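Long-range contacts in tRNA delta(2)-isopentenylpyrophosphate transferase (Bacillus halodurans C-125, PDB 2QGN), which probably catalyses transfer of a dimethylallyl group from dimethylallyl diphosphate to adenine 37 of tRNAs that read codons beginning with uridine: residues E30-D35 with P59-D64; G219-A224 with K244-Y249; F287-V292 with M299-F304. All coordinates share one frame; numbering follows the deposited sequence.

Contact 1. Residues E30-D35 with P59-D64; sequences EVISGD and PHHLID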
ATOM      1  N   GLU A  30     -13.080  -6.484  -4.815  1.00 34.27           N
ATOM      2  CA  GLU A  30     -12.122  -7.223  -3.994  1.00 35.32           C
ATOM      3  C   GLU A  30     -10.791  -6.473  -4.058  1.00 34.30           C
ATOM      4  O   GLU A  30     -10.429  -5.919  -5.096  1.00 33.85           O
ATOM      5  CB  GLU A  30     -11.939  -8.660  -4.517  1.00 36.05           C
ATOM      6  CG  GLU A  30     -13.176  -9.561  -4.388  1.00 41.59           C
ATOM      7  CD  GLU A  30     -12.898 -11.041  -4.699  1.00 43.89           C
ATOM      8  OE1 GLU A  30     -11.959 -11.627  -4.111  1.00 45.75           O
ATOM      9  OE2 GLU A  30     -13.629 -11.632  -5.526  1.00 48.50           O
ATOM     10  N   VAL A  31     -10.067  -6.458  -2.948  1.00 32.02           N
ATOM     11  CA  VAL A  31      -8.808  -5.745  -2.897  1.00 30.46           C
ATOM     12  C   VAL A  31      -7.561  -6.584  -3.102  1.00 29.60           C
ATOM     13  O   VAL A  31      -7.395  -7.652  -2.503  1.00 30.95           O
ATOM     14  CB  VAL A  31      -8.674  -4.971  -1.569  1.00 29.08           C
ATOM     15  CG1 VAL A  31      -7.255  -4.424  -1.405  1.00 26.74           C
ATOM     16  CG2 VAL A  31      -9.674  -3.823  -1.567  1.00 28.32           C
ATOM     17  N   ILE A  32      -6.697  -6.091  -3.978  1.00 28.74           N
ATOM     18  CA  ILE A  32      -5.430  -6.746  -4.254  1.00 30.16           C
ATOM     19  C   ILE A  32      -4.393  -5.762  -3.754  1.00 29.44           C
ATOM     20  O   ILE A  32      -4.253  -4.677  -4.302  1.00 29.64           O
ATOM     21  CB  ILE A  32      -5.205  -6.975  -5.751  1.00 29.18           C
ATOM     22  CG1 ILE A  32      -6.296  -7.861  -6.337  1.00 29.11           C
ATOM     23  CG2 ILE A  32      -3.886  -7.661  -5.954  1.00 29.33           C
ATOM     24  CD1 ILE A  32      -6.211  -7.969  -7.848  1.00 29.16           C
ATOM     25  N   SER A  33      -3.692  -6.138  -2.695  1.00 32.46           N
ATOM     26  CA  SER A  33      -2.682  -5.272  -2.114  1.00 33.76           C
ATOM     27  C   SER A  33      -1.465  -5.127  -2.988  1.00 34.43           C
ATOM     28  O   SER A  33      -0.997  -6.097  -3.578  1.00 31.20           O
ATOM     29  CB  SER A  33      -2.194  -5.800  -0.777  1.00 33.12           C
ATOM     30  OG  SER A  33      -1.033  -5.077  -0.405  1.00 33.94           O
ATOM     31  N   GLY A  34      -0.936  -3.911  -3.040  1.00 35.15           N
ATOM     32  CA  GLY A  34       0.251  -3.665  -3.827  1.00 38.08           C
ATOM     33  C   GLY A  34       1.459  -3.441  -2.928  1.00 38.30           C
ATOM     34  O   GLY A  34       2.596  -3.433  -3.391  1.00 39.98           O
ATOM     35  N   ASP A  35       1.207  -3.250  -1.639  1.00 38.29           N
ATOM     36  CA  ASP A  35       2.267  -3.029  -0.666  1.00 37.99           C
ATOM     37  C   ASP A  35       2.915  -4.387  -0.383  1.00 39.89           C
ATOM     38  O   ASP A  35       2.381  -5.203   0.374  1.00 38.66           O
ATOM     39  CB  ASP A  35       1.654  -2.411   0.594  1.00 36.80           C
ATOM     40  CG  ASP A  35       2.643  -2.273   1.736  1.00 37.39           C
ATOM     41  OD1 ASP A  35       3.654  -1.552   1.613  1.00 36.40           O
ATOM     42  OD2 ASP A  35       2.389  -2.890   2.778  1.00 40.38           O
ATOM     43  N   PRO A  59     -12.874  -9.023   0.872  1.00 37.73           N
ATOM     44  CA  PRO A  59     -11.785  -9.991   0.733  1.00 39.49           C
ATOM     45  C   PRO A  59     -10.519  -9.352   0.158  1.00 39.94           C
ATOM     46  O   PRO A  59     -10.594  -8.549  -0.771  1.00 40.65           O
ATOM     47  CB  PRO A  59     -12.391 -11.058  -0.182  1.00 38.56           C
ATOM     48  CG  PRO A  59     -13.275 -10.262  -1.071  1.00 36.87           C
ATOM     49  CD  PRO A  59     -13.920  -9.249  -0.140  1.00 38.73           C
ATOM     50  N   HIS A  60      -9.364  -9.696   0.730  1.00 39.54           N
ATOM     51  CA  HIS A  60      -8.082  -9.152   0.281  1.00 38.76           C
ATOM     52  C   HIS A  60      -7.106 -10.228  -0.159  1.00 39.51           C
ATOM     53  O   HIS A  60      -7.140 -11.353   0.334  1.00 39.51           O
ATOM     54  CB  HIS A  60      -7.438  -8.309   1.386  1.00 35.08           C
ATOM     55  CG  HIS A  60      -8.125  -7.004   1.618  1.00 36.34           C
ATOM     56  ND1 HIS A  60      -7.451  -5.803   1.677  1.00 34.16           N
ATOM     57  CD2 HIS A  60      -9.437  -6.706   1.775  1.00 34.92           C
ATOM     58  CE1 HIS A  60      -8.316  -4.822   1.855  1.00 34.91           C
ATOM     59  NE2 HIS A  60      -9.528  -5.345   1.918  1.00 36.15           N
ATOM     60  N   HIS A  61      -6.219  -9.876  -1.082  1.00 39.63           N
ATOM     61  CA  HIS A  61      -5.247 -10.837  -1.570  1.00 40.22           C
ATOM     62  C   HIS A  61      -3.828 -10.314  -1.410  1.00 40.59           C
ATOM     63  O   HIS A  61      -3.612  -9.122  -1.178  1.00 40.42           O
ATOM     64  CB  HIS A  61      -5.534 -11.148  -3.041  1.00 40.85           C
ATOM     65  CG  HIS A  61      -6.966 -11.499  -3.307  1.00 43.14           C
ATOM     66  ND1 HIS A  61      -7.980 -10.567  -3.265  1.00 45.10           N
ATOM     67  CD2 HIS A  61      -7.559 -12.688  -3.565  1.00 43.19           C
ATOM     68  CE1 HIS A  61      -9.136 -11.165  -3.485  1.00 43.13           C
ATOM     69  NE2 HIS A  61      -8.909 -12.452  -3.670  1.00 44.92           N
ATOM     70  N   LEU A  62      -2.856 -11.214  -1.515  1.00 40.70           N
ATOM     71  CA  LEU A  62      -1.457 -10.816  -1.415  1.00 41.46           C
ATOM     72  C   LEU A  62      -1.064 -10.309  -0.035  1.00 40.42           C
ATOM     73  O   LEU A  62      -0.217  -9.431   0.086  1.00 39.89           O
ATOM     74  CB  LEU A  62      -1.157  -9.741  -2.464  1.00 40.78           C
ATOM     75  CG  LEU A  62      -0.976 -10.185  -3.915  1.00 41.22           C
ATOM     76  CD1 LEU A  62      -1.900 -11.325  -4.261  1.00 40.62           C
ATOM     77  CD2 LEU A  62      -1.206  -8.999  -4.823  1.00 40.72           C
ATOM     78  N   ILE A  63      -1.697 -10.858   0.993  1.00 41.05           N
ATOM     79  CA  ILE A  63      -1.396 -10.508   2.371  1.00 41.28           C
ATOM     80  C   ILE A  63      -1.104 -11.818   3.074  1.00 42.16           C
ATOM     81  O   ILE A  63      -1.880 -12.767   2.962  1.00 43.05           O
ATOM     82  CB  ILE A  63      -2.584  -9.834   3.047  1.00 41.72           C
ATOM     83  CG1 ILE A  63      -2.720  -8.419   2.499  1.00 40.87           C
ATOM     84  CG2 ILE A  63      -2.414  -9.838   4.569  1.00 37.84           C
ATOM     85  CD1 ILE A  63      -3.865  -7.662   3.088  1.00 40.55           C
ATOM     86  N   ASP A  64       0.025 -11.873   3.770  1.00 42.79           N
ATOM     87  CA  ASP A  64       0.434 -13.072   4.487  1.00 44.52           C
ATOM     88  C   ASP A  64       0.529 -14.298   3.583  1.00 45.03           C
ATOM     89  O   ASP A  64      -0.057 -15.342   3.868  1.00 46.34           O
ATOM     90  CB  ASP A  64      -0.527 -13.343   5.653  1.00 43.25           C
ATOM     91  CG  ASP A  64      -0.359 -12.346   6.780  1.00 43.55           C
ATOM     92  OD1 ASP A  64      -1.171 -12.372   7.736  1.00 41.29           O
ATOM     93  OD2 ASP A  64       0.599 -11.538   6.706  1.00 40.92           O
TER
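The carbonyl oxygen of Val31 is gripped twice by one residue of the neighbouring strand. His61 N reaches Val31 O at 2.9 Å, nearly in line with the C=O bond, and His61 ND1 reaches the same Val31 O at 3.1 Å. The ring bond is almost straight (171°) and lies in the plane of the imidazole, but it arrives well above the carbonyl plane, so the two donors approach from different directions. With CG beside its own backbone N (chi1 -50°), His61 leans its ring across to strand 29-33, and the bond would hold the ring's rotation. Its edge also meets Glu30, whose OE1 lies in the ring plane 2.9 Å from His61 CE1; the other carboxylate oxygen is held by a salt bridge to Arg93.

The backbones run parallel, in the register Val31 with His60 and Ile32 with His61. Val31 N binds Pro59 O at 3.1 Å, and a weak bond from Ser33 N to His61 O follows. This is the edge of the parallel sheet of a P-loop NTPase fold, where strands 29-33 and 60-61 are joined through helix 52-55 as a beta-alpha-beta unit.

Side chains alternate between the faces. On one, Val31 CB sits over the centre of the His60 ring, 3.5 Å from its centroid, in a CH-pi contact. Replacing His60 by alanine removes the ring and is likely to leave the Val31 isopropyl group without its cover and to open a gap beside Met55 and Ile50. On the other face Ile32 CG2 meets Leu62 CD2 at 3.2 Å, while helix 74-91 touches Leu62 through Phe77 and Leu84. Beyond Ser33 the chain passes to Asp35, the first residue of a segment thought to contact tRNA, as in relatives.

Contact 2. Residues G219-A224 with K244-Y249; sequences GLIDEA and KEMYDY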
ATOM      1  N   GLY A 219       4.532  -2.502  20.399  1.00 48.18           N
ATOM      2  CA  GLY A 219       5.521  -3.549  20.563  1.00 46.36           C
ATOM      3  C   GLY A 219       6.420  -3.747  19.357  1.00 45.35           C
ATOM      4  O   GLY A 219       7.075  -4.782  19.236  1.00 45.31           O
ATOM      5  N   LEU A 220       6.456  -2.769  18.455  1.00 44.55           N
ATOM      6  CA  LEU A 220       7.302  -2.874  17.266  1.00 43.14           C
ATOM      7  C   LEU A 220       8.687  -3.378  17.654  1.00 42.62           C
ATOM      8  O   LEU A 220       9.190  -4.350  17.076  1.00 42.14           O
ATOM      9  CB  LEU A 220       7.435  -1.518  16.571  1.00 43.98           C
ATOM     10  CG  LEU A 220       8.504  -1.452  15.475  1.00 43.44           C
ATOM     11  CD1 LEU A 220       8.256  -2.521  14.439  1.00 43.95           C
ATOM     12  CD2 LEU A 220       8.481  -0.085  14.845  1.00 44.62           C
ATOM     13  N   ILE A 221       9.291  -2.705  18.636  1.00 40.86           N
ATOM     14  CA  ILE A 221      10.614  -3.051  19.152  1.00 38.42           C
ATOM     15  C   ILE A 221      10.779  -4.559  19.396  1.00 37.56           C
ATOM     16  O   ILE A 221      11.688  -5.175  18.858  1.00 37.04           O
ATOM     17  CB  ILE A 221      10.934  -2.257  20.486  1.00 38.45           C
ATOM     18  CG1 ILE A 221       9.643  -1.903  21.250  1.00 38.46           C
ATOM     19  CG2 ILE A 221      11.702  -0.976  20.175  1.00 37.20           C
ATOM     20  CD1 ILE A 221       8.996  -3.059  22.042  1.00 35.37           C
ATOM     21  N   ASP A 222       9.885  -5.150  20.183  1.00 38.88           N
ATOM     22  CA  ASP A 222       9.946  -6.579  20.497  1.00 39.72           C
ATOM     23  C   ASP A 222       9.746  -7.441  19.241  1.00 39.58           C
ATOM     24  O   ASP A 222      10.322  -8.521  19.135  1.00 38.91           O
ATOM     25  CB  ASP A 222       8.884  -6.911  21.558  1.00 43.13           C
ATOM     26  CG  ASP A 222       9.269  -8.093  22.465  1.00 47.00           C
ATOM     27  OD1 ASP A 222       8.613  -8.254  23.520  1.00 50.82           O
ATOM     28  OD2 ASP A 222      10.202  -8.860  22.142  1.00 46.66           O
ATOM     29  N   GLU A 223       8.936  -6.974  18.293  1.00 39.57           N
ATOM     30  CA  GLU A 223       8.715  -7.737  17.063  1.00 38.28           C
ATOM     31  C   GLU A 223      10.020  -7.858  16.289  1.00 38.43           C
ATOM     32  O   GLU A 223      10.370  -8.934  15.779  1.00 40.52           O
ATOM     33  CB  GLU A 223       7.685  -7.052  16.178  1.00 36.07           C
ATOM     34  CG  GLU A 223       7.454  -7.773  14.876  1.00 36.52           C
ATOM     35  CD  GLU A 223       6.436  -7.075  14.019  1.00 36.47           C
ATOM     36  OE1 GLU A 223       6.756  -6.000  13.468  1.00 38.45           O
ATOM     37  OE2 GLU A 223       5.303  -7.589  13.920  1.00 34.92           O
ATOM     38  N   ALA A 224      10.739  -6.743  16.215  1.00 37.24           N
ATOM     39  CA  ALA A 224      12.022  -6.693  15.523  1.00 39.05           C
ATOM     40  C   ALA A 224      13.016  -7.605  16.224  1.00 41.01           C
ATOM     41  O   ALA A 224      13.602  -8.500  15.605  1.00 40.23           O
ATOM     42  CB  ALA A 224      12.557  -5.257  15.513  1.00 38.26           C
ATOM     43  N   LYS A 244      14.683  -1.880   9.199  1.00 41.22           N
ATOM     44  CA  LYS A 244      16.111  -1.592   9.135  1.00 41.64           C
ATOM     45  C   LYS A 244      16.518  -0.646  10.282  1.00 43.17           C
ATOM     46  O   LYS A 244      17.589  -0.799  10.870  1.00 42.56           O
ATOM     47  CB  LYS A 244      16.468  -0.958   7.781  1.00 41.11           C
ATOM     48  CG  LYS A 244      15.829   0.404   7.544  1.00 39.56           C
ATOM     49  CD  LYS A 244      16.276   1.018   6.227  1.00 41.01           C
ATOM     50  CE  LYS A 244      15.689   2.418   6.040  1.00 39.72           C
ATOM     51  NZ  LYS A 244      16.131   3.064   4.776  1.00 38.90           N
ATOM     52  N   GLU A 245      15.660   0.322  10.604  1.00 43.03           N
ATOM     53  CA  GLU A 245      15.952   1.270  11.679  1.00 45.23           C
ATOM     54  C   GLU A 245      16.137   0.554  13.019  1.00 46.87           C
ATOM     55  O   GLU A 245      17.049   0.877  13.790  1.00 47.39           O
ATOM     56  CB  GLU A 245      14.832   2.305  11.832  1.00 44.84           C
ATOM     57  CG  GLU A 245      14.560   3.178  10.612  1.00 46.40           C
ATOM     58  CD  GLU A 245      13.841   2.442   9.496  1.00 47.00           C
ATOM     59  OE1 GLU A 245      13.160   1.432   9.778  1.00 47.35           O
ATOM     60  OE2 GLU A 245      13.947   2.890   8.339  1.00 48.23           O
HETATM   61  N   MSE A 246      15.259  -0.404  13.301  1.00 46.73           N
HETATM   62  CA  MSE A 246      15.341  -1.166  14.540  1.00 45.85           C
HETATM   63  C   MSE A 246      16.595  -2.037  14.538  1.00 44.69           C
HETATM   64  O   MSE A 246      17.326  -2.075  15.525  1.00 44.19           O
HETATM   65  CB  MSE A 246      14.101  -2.046  14.718  1.00 46.42           C
HETATM   66  CG  MSE A 246      12.817  -1.275  14.959  1.00 49.59           C
HETATM   67 SE   MSE A 246      12.895  -0.123  16.520  1.00 57.94          SE
HETATM   68  CE  MSE A 246      12.925   1.601  15.663  1.00 52.95           C
ATOM     69  N   TYR A 247      16.856  -2.732  13.438  1.00 43.69           N
ATOM     70  CA  TYR A 247      18.047  -3.569  13.386  1.00 44.60           C
ATOM     71  C   TYR A 247      19.311  -2.754  13.585  1.00 44.49           C
ATOM     72  O   TYR A 247      20.311  -3.266  14.084  1.00 45.55           O
ATOM     73  CB  TYR A 247      18.141  -4.326  12.064  1.00 44.74           C
ATOM     74  CG  TYR A 247      17.326  -5.595  12.046  1.00 44.11           C
ATOM     75  CD1 TYR A 247      17.857  -6.770  11.524  1.00 44.13           C
ATOM     76  CD2 TYR A 247      16.017  -5.618  12.522  1.00 43.77           C
ATOM     77  CE1 TYR A 247      17.109  -7.941  11.475  1.00 45.11           C
ATOM     78  CE2 TYR A 247      15.257  -6.787  12.472  1.00 44.00           C
ATOM     79  CZ  TYR A 247      15.811  -7.941  11.943  1.00 42.47           C
ATOM     80  OH  TYR A 247      15.070  -9.088  11.844  1.00 40.63           O
ATOM     81  N   ASP A 248      19.268  -1.484  13.200  1.00 42.64           N
ATOM     82  CA  ASP A 248      20.419  -0.624  13.371  1.00 40.34           C
ATOM     83  C   ASP A 248      20.584  -0.345  14.859  1.00 40.18           C
ATOM     84  O   ASP A 248      21.674  -0.029  15.326  1.00 40.09           O
ATOM     85  CB  ASP A 248      20.224   0.688  12.632  1.00 39.73           C
ATOM     86  CG  ASP A 248      21.531   1.361  12.318  1.00 39.90           C
ATOM     87  OD1 ASP A 248      21.539   2.586  12.133  1.00 42.48           O
ATOM     88  OD2 ASP A 248      22.562   0.658  12.242  1.00 42.17           O
ATOM     89  N   TYR A 249      19.481  -0.456  15.594  1.00 39.73           N
ATOM     90  CA  TYR A 249      19.491  -0.238  17.031  1.00 39.70           C
ATOM     91  C   TYR A 249      19.984  -1.500  17.733  1.00 39.93           C
ATOM     92  O   TYR A 249      20.872  -1.438  18.588  1.00 38.68           O
ATOM     93  CB  TYR A 249      18.091   0.098  17.527  1.00 38.98           C
ATOM     94  CG  TYR A 249      17.900  -0.174  19.003  1.00 39.67           C
ATOM     95  CD1 TYR A 249      18.516   0.611  19.970  1.00 37.88           C
ATOM     96  CD2 TYR A 249      17.105  -1.240  19.431  1.00 40.27           C
ATOM     97  CE1 TYR A 249      18.342   0.339  21.331  1.00 39.17           C
ATOM     98  CE2 TYR A 249      16.924  -1.520  20.782  1.00 38.25           C
ATOM     99  CZ  TYR A 249      17.543  -0.727  21.725  1.00 38.39           C
ATOM    100  OH  TYR A 249      17.345  -0.992  23.056  1.00 38.09           O
TER
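Met246, present as selenomethionine, is the centre of this contact, its side chain lying against three residues of helix 220-224. The pair is a steep helix-helix crossing in the helical part of the enzyme, away from the central sheet: the axes of the two short segments pass 9.9 Å apart, crossing at -74°. A small residue stands near the crossing. The methyl of Ala224 points at the other helix and meets Met246 CB at 3.7 Å. From there the Met246 chain, with CG beside the backbone N (chi1 -68°) and bent again at the next two torsions, turns past Leu220, whose CG is 4.3 Å from Met246 CG, and brings its selenium 3.9 Å from Ile221 CG2.

Tyr247 also reaches Ala224. Its CE2 lies 3.9 Å from Ala224 O, with the oxygen approaching the ring obliquely, and no hydrogen bond joins the segments. The phenol is positioned from further out: its hydroxyl is hydrogen-bonded to Ile232 O, and its ring makes an edge-to-face pair with Tyr228.

Around this first shell, Leu256 of helix 256-280 touches Ile221 and Ile45 touches Leu220. Gly219, with phi at 115°, ends the preceding helix and serves as N-cap of the next; a side chain here would collide with the carbonyl O of the residue before. One turn into that helix, Glu223 ties it to a loop and to the residue just before Lys244: OE2 is hydrogen-bonded to the amides of Asp44 and Ile45, and OE1 to Gly46 N and the hydroxyl of Tyr243.

Contact 3. Residues F287-V292 with M299-F304; sequences FDMTDV and MEIHNF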
ATOM      1  N   PHE A 287      -7.489  13.442  -5.212  1.00 36.41           N
ATOM      2  CA  PHE A 287      -8.468  13.871  -4.220  1.00 36.77           C
ATOM      3  C   PHE A 287      -7.642  14.001  -2.950  1.00 37.05           C
ATOM      4  O   PHE A 287      -6.922  13.068  -2.584  1.00 33.90           O
ATOM      5  CB  PHE A 287      -9.548  12.814  -3.992  1.00 36.65           C
ATOM      6  CG  PHE A 287     -10.291  12.433  -5.230  1.00 36.37           C
ATOM      7  CD1 PHE A 287      -9.919  11.317  -5.958  1.00 38.55           C
ATOM      8  CD2 PHE A 287     -11.352  13.203  -5.681  1.00 35.20           C
ATOM      9  CE1 PHE A 287     -10.593  10.976  -7.118  1.00 40.13           C
ATOM     10  CE2 PHE A 287     -12.026  12.868  -6.838  1.00 34.64           C
ATOM     11  CZ  PHE A 287     -11.646  11.754  -7.557  1.00 37.43           C
ATOM     12  N   ASP A 288      -7.713  15.151  -2.287  1.00 37.76           N
ATOM     13  CA  ASP A 288      -6.940  15.293  -1.070  1.00 39.58           C
ATOM     14  C   ASP A 288      -7.878  15.227   0.108  1.00 39.68           C
ATOM     15  O   ASP A 288      -8.817  16.015   0.254  1.00 38.18           O
ATOM     16  CB  ASP A 288      -6.108  16.575  -1.056  1.00 43.54           C
ATOM     17  CG  ASP A 288      -6.917  17.789  -0.753  1.00 45.57           C
ATOM     18  OD1 ASP A 288      -7.887  18.045  -1.501  1.00 48.63           O
ATOM     19  OD2 ASP A 288      -6.572  18.486   0.232  1.00 45.10           O
HETATM   20  N   MSE A 289      -7.622  14.230   0.938  1.00 39.29           N
HETATM   21  CA  MSE A 289      -8.441  13.976   2.097  1.00 41.05           C
HETATM   22  C   MSE A 289      -8.240  15.056   3.153  1.00 43.62           C
HETATM   23  O   MSE A 289      -9.084  15.936   3.312  1.00 47.66           O
HETATM   24  CB  MSE A 289      -8.089  12.579   2.564  1.00 39.29           C
HETATM   25  CG  MSE A 289      -7.928  11.658   1.321  1.00 41.06           C
HETATM   26 SE   MSE A 289      -9.506  11.676   0.145  1.00 42.98          SE
HETATM   27  CE  MSE A 289     -10.710  10.691   1.282  1.00 37.68           C
ATOM     28  N   THR A 290      -7.125  15.002   3.862  1.00 44.15           N
ATOM     29  CA  THR A 290      -6.802  16.007   4.865  1.00 43.78           C
ATOM     30  C   THR A 290      -8.002  16.615   5.614  1.00 44.20           C
ATOM     31  O   THR A 290      -8.665  17.537   5.137  1.00 42.23           O
ATOM     32  CB  THR A 290      -5.942  17.121   4.211  1.00 43.32           C
ATOM     33  OG1 THR A 290      -6.046  18.329   4.973  1.00 43.49           O
ATOM     34  CG2 THR A 290      -6.373  17.354   2.769  1.00 43.66           C
ATOM     35  N   ASP A 291      -8.277  16.067   6.792  1.00 44.69           N
ATOM     36  CA  ASP A 291      -9.367  16.543   7.624  1.00 46.70           C
ATOM     37  C   ASP A 291     -10.701  16.579   6.900  1.00 46.24           C
ATOM     38  O   ASP A 291     -11.449  17.542   7.024  1.00 45.03           O
ATOM     39  CB  ASP A 291      -9.036  17.940   8.163  1.00 48.58           C
ATOM     40  CG  ASP A 291      -8.045  17.895   9.310  1.00 51.41           C
ATOM     41  OD1 ASP A 291      -7.469  18.958   9.644  1.00 53.31           O
ATOM     42  OD2 ASP A 291      -7.851  16.793   9.887  1.00 51.34           O
ATOM     43  N   VAL A 292     -11.024  15.528   6.158  1.00 45.16           N
ATOM     44  CA  VAL A 292     -12.288  15.540   5.451  1.00 45.48           C
ATOM     45  C   VAL A 292     -13.244  14.477   5.962  1.00 44.30           C
ATOM     46  O   VAL A 292     -12.828  13.530   6.618  1.00 46.43           O
ATOM     47  CB  VAL A 292     -12.070  15.357   3.944  1.00 47.56           C
ATOM     48  CG1 VAL A 292     -11.637  13.931   3.647  1.00 47.17           C
ATOM     49  CG2 VAL A 292     -13.340  15.728   3.200  1.00 51.47           C
HETATM   50  N   MSE A 299     -18.633   9.636  -1.574  1.00 34.88           N
HETATM   51  CA  MSE A 299     -19.628   9.788  -2.627  1.00 36.60           C
HETATM   52  C   MSE A 299     -19.013  10.463  -3.835  1.00 35.03           C
HETATM   53  O   MSE A 299     -19.344  10.140  -4.962  1.00 35.19           O
HETATM   54  CB  MSE A 299     -20.813  10.627  -2.151  1.00 40.96           C
HETATM   55  CG  MSE A 299     -21.480  10.144  -0.875  1.00 46.82           C
HETATM   56 SE   MSE A 299     -23.032  11.221  -0.408  1.00 55.84          SE
HETATM   57  CE  MSE A 299     -22.162  12.631   0.598  1.00 51.23           C
ATOM     58  N   GLU A 300     -18.118  11.410  -3.585  1.00 35.16           N
ATOM     59  CA  GLU A 300     -17.450  12.149  -4.648  1.00 34.43           C
ATOM     60  C   GLU A 300     -16.633  11.198  -5.530  1.00 34.89           C
ATOM     61  O   GLU A 300     -16.799  11.181  -6.746  1.00 33.12           O
ATOM     62  CB  GLU A 300     -16.539  13.213  -4.027  1.00 33.47           C
ATOM     63  CG  GLU A 300     -16.044  14.287  -4.985  1.00 36.89           C
ATOM     64  CD  GLU A 300     -14.981  15.191  -4.365  1.00 38.27           C
ATOM     65  OE1 GLU A 300     -15.176  15.658  -3.222  1.00 38.01           O
ATOM     66  OE2 GLU A 300     -13.950  15.442  -5.026  1.00 40.73           O
ATOM     67  N   ILE A 301     -15.777  10.396  -4.893  1.00 35.84           N
ATOM     68  CA  ILE A 301     -14.901   9.433  -5.560  1.00 36.02           C
ATOM     69  C   ILE A 301     -15.730   8.344  -6.218  1.00 37.36           C
ATOM     70  O   ILE A 301     -15.560   8.015  -7.397  1.00 37.60           O
ATOM     71  CB  ILE A 301     -13.927   8.767  -4.529  1.00 36.05           C
ATOM     72  CG1 ILE A 301     -13.209   9.852  -3.719  1.00 36.77           C
ATOM     73  CG2 ILE A 301     -12.897   7.891  -5.243  1.00 32.54           C
ATOM     74  CD1 ILE A 301     -12.355   9.333  -2.580  1.00 37.22           C
ATOM     75  N   HIS A 302     -16.631   7.786  -5.429  1.00 39.17           N
ATOM     76  CA  HIS A 302     -17.509   6.727  -5.888  1.00 39.82           C
ATOM     77  C   HIS A 302     -18.127   7.098  -7.230  1.00 39.54           C
ATOM     78  O   HIS A 302     -17.981   6.374  -8.220  1.00 37.98           O
ATOM     79  CB  HIS A 302     -18.604   6.494  -4.852  1.00 40.78           C
ATOM     80  CG  HIS A 302     -19.592   5.450  -5.245  1.00 42.69           C
ATOM     81  ND1 HIS A 302     -20.689   5.140  -4.476  1.00 44.85           N
ATOM     82  CD2 HIS A 302     -19.660   4.654  -6.339  1.00 44.77           C
ATOM     83  CE1 HIS A 302     -21.394   4.200  -5.078  1.00 46.39           C
ATOM     84  NE2 HIS A 302     -20.790   3.888  -6.210  1.00 47.27           N
ATOM     85  N   ASN A 303     -18.829   8.224  -7.251  1.00 37.16           N
ATOM     86  CA  ASN A 303     -19.456   8.687  -8.469  1.00 37.07           C
ATOM     87  C   ASN A 303     -18.423   8.826  -9.601  1.00 38.73           C
ATOM     88  O   ASN A 303     -18.623   8.290 -10.694  1.00 39.72           O
ATOM     89  CB  ASN A 303     -20.147  10.021  -8.213  1.00 35.25           C
ATOM     90  CG  ASN A 303     -20.759  10.597  -9.460  1.00 36.08           C
ATOM     91  OD1 ASN A 303     -21.690  10.030 -10.039  1.00 36.76           O
ATOM     92  ND2 ASN A 303     -20.240  11.731  -9.887  1.00 34.11           N
ATOM     93  N   PHE A 304     -17.316   9.525  -9.341  1.00 38.76           N
ATOM     94  CA  PHE A 304     -16.294   9.704 -10.365  1.00 39.24           C
ATOM     95  C   PHE A 304     -15.844   8.376 -10.959  1.00 39.61           C
ATOM     96  O   PHE A 304     -15.778   8.237 -12.179  1.00 41.26           O
ATOM     97  CB  PHE A 304     -15.075  10.467  -9.819  1.00 40.63           C
ATOM     98  CG  PHE A 304     -13.878  10.432 -10.743  1.00 39.89           C
ATOM     99  CD1 PHE A 304     -12.833   9.540 -10.523  1.00 38.66           C
ATOM    100  CD2 PHE A 304     -13.836  11.227 -11.883  1.00 39.06           C
ATOM    101  CE1 PHE A 304     -11.775   9.439 -11.425  1.00 37.77           C
ATOM    102  CE2 PHE A 304     -12.776  11.125 -12.787  1.00 39.25           C
ATOM    103  CZ  PHE A 304     -11.748  10.230 -12.557  1.00 35.93           C
TER
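Phe287, Ile301 and Phe304 carry most of this contact, and the ring of Phe287 is met in two different ways. Ile301 comes over one face: its CG1 stands above the ring centre, 4.2 Å from the centroid and 9° from the ring normal, a CH-pi contact. The edge of the same ring is directed at the face of Phe304 in an offset edge-to-face pair, with centroids 5.8 Å apart and planes at 64°. In that pair Phe287 CZ is 3.9 Å from Phe304 CD1.

Position on the helix explains the sharing. Ile301 and Phe304 are three residues apart, so both can point to the strand. The first torsion of Phe304 (chi1 168°) turns CG away from the backbone N and carries the ring to the CZ end of Phe287, where it also touches Val193. Along the CD2-CE2 flank, Glu300 OE2 lies 3.5 Å from Phe287 CD2, close to the ring plane, and its partner oxygen OE1 forms a salt bridge with Lys297. Met289, a selenomethionine, extends the apolar patch by bringing CE to 4.4 Å from Ile301 CD1.

Leu23 and Thr19, from the helix after the P-loop, touch Ile301 and Met289 respectively. Edge strand 285-288 thus turns back into the C-terminal helix 294-312, which packs beside helix 16-27 in the layered alpha/beta architecture of P-loop NTPases.

Contacts 1 and 3 involve the two outermost strands of the same parallel sheet, 60-61 and 285-288, with centres about 22 Å apart. Their chemistry follows their roles: contact 1 is strand against strand and rests on backbone and imidazole hydrogen bonds, whereas contact 3 sets a helix on a strand through aromatic and aliphatic groups, without a hydrogen bond across it. Contact 2 shares that apolar character but joins two helices apart from the sheet, its centre about 35 Å from that of contact 3 and on the other side of the chain's centre. Contact 1 lies nearest that centre yet is only partly buried; contacts 2 and 3, though peripheral, are mostly buried.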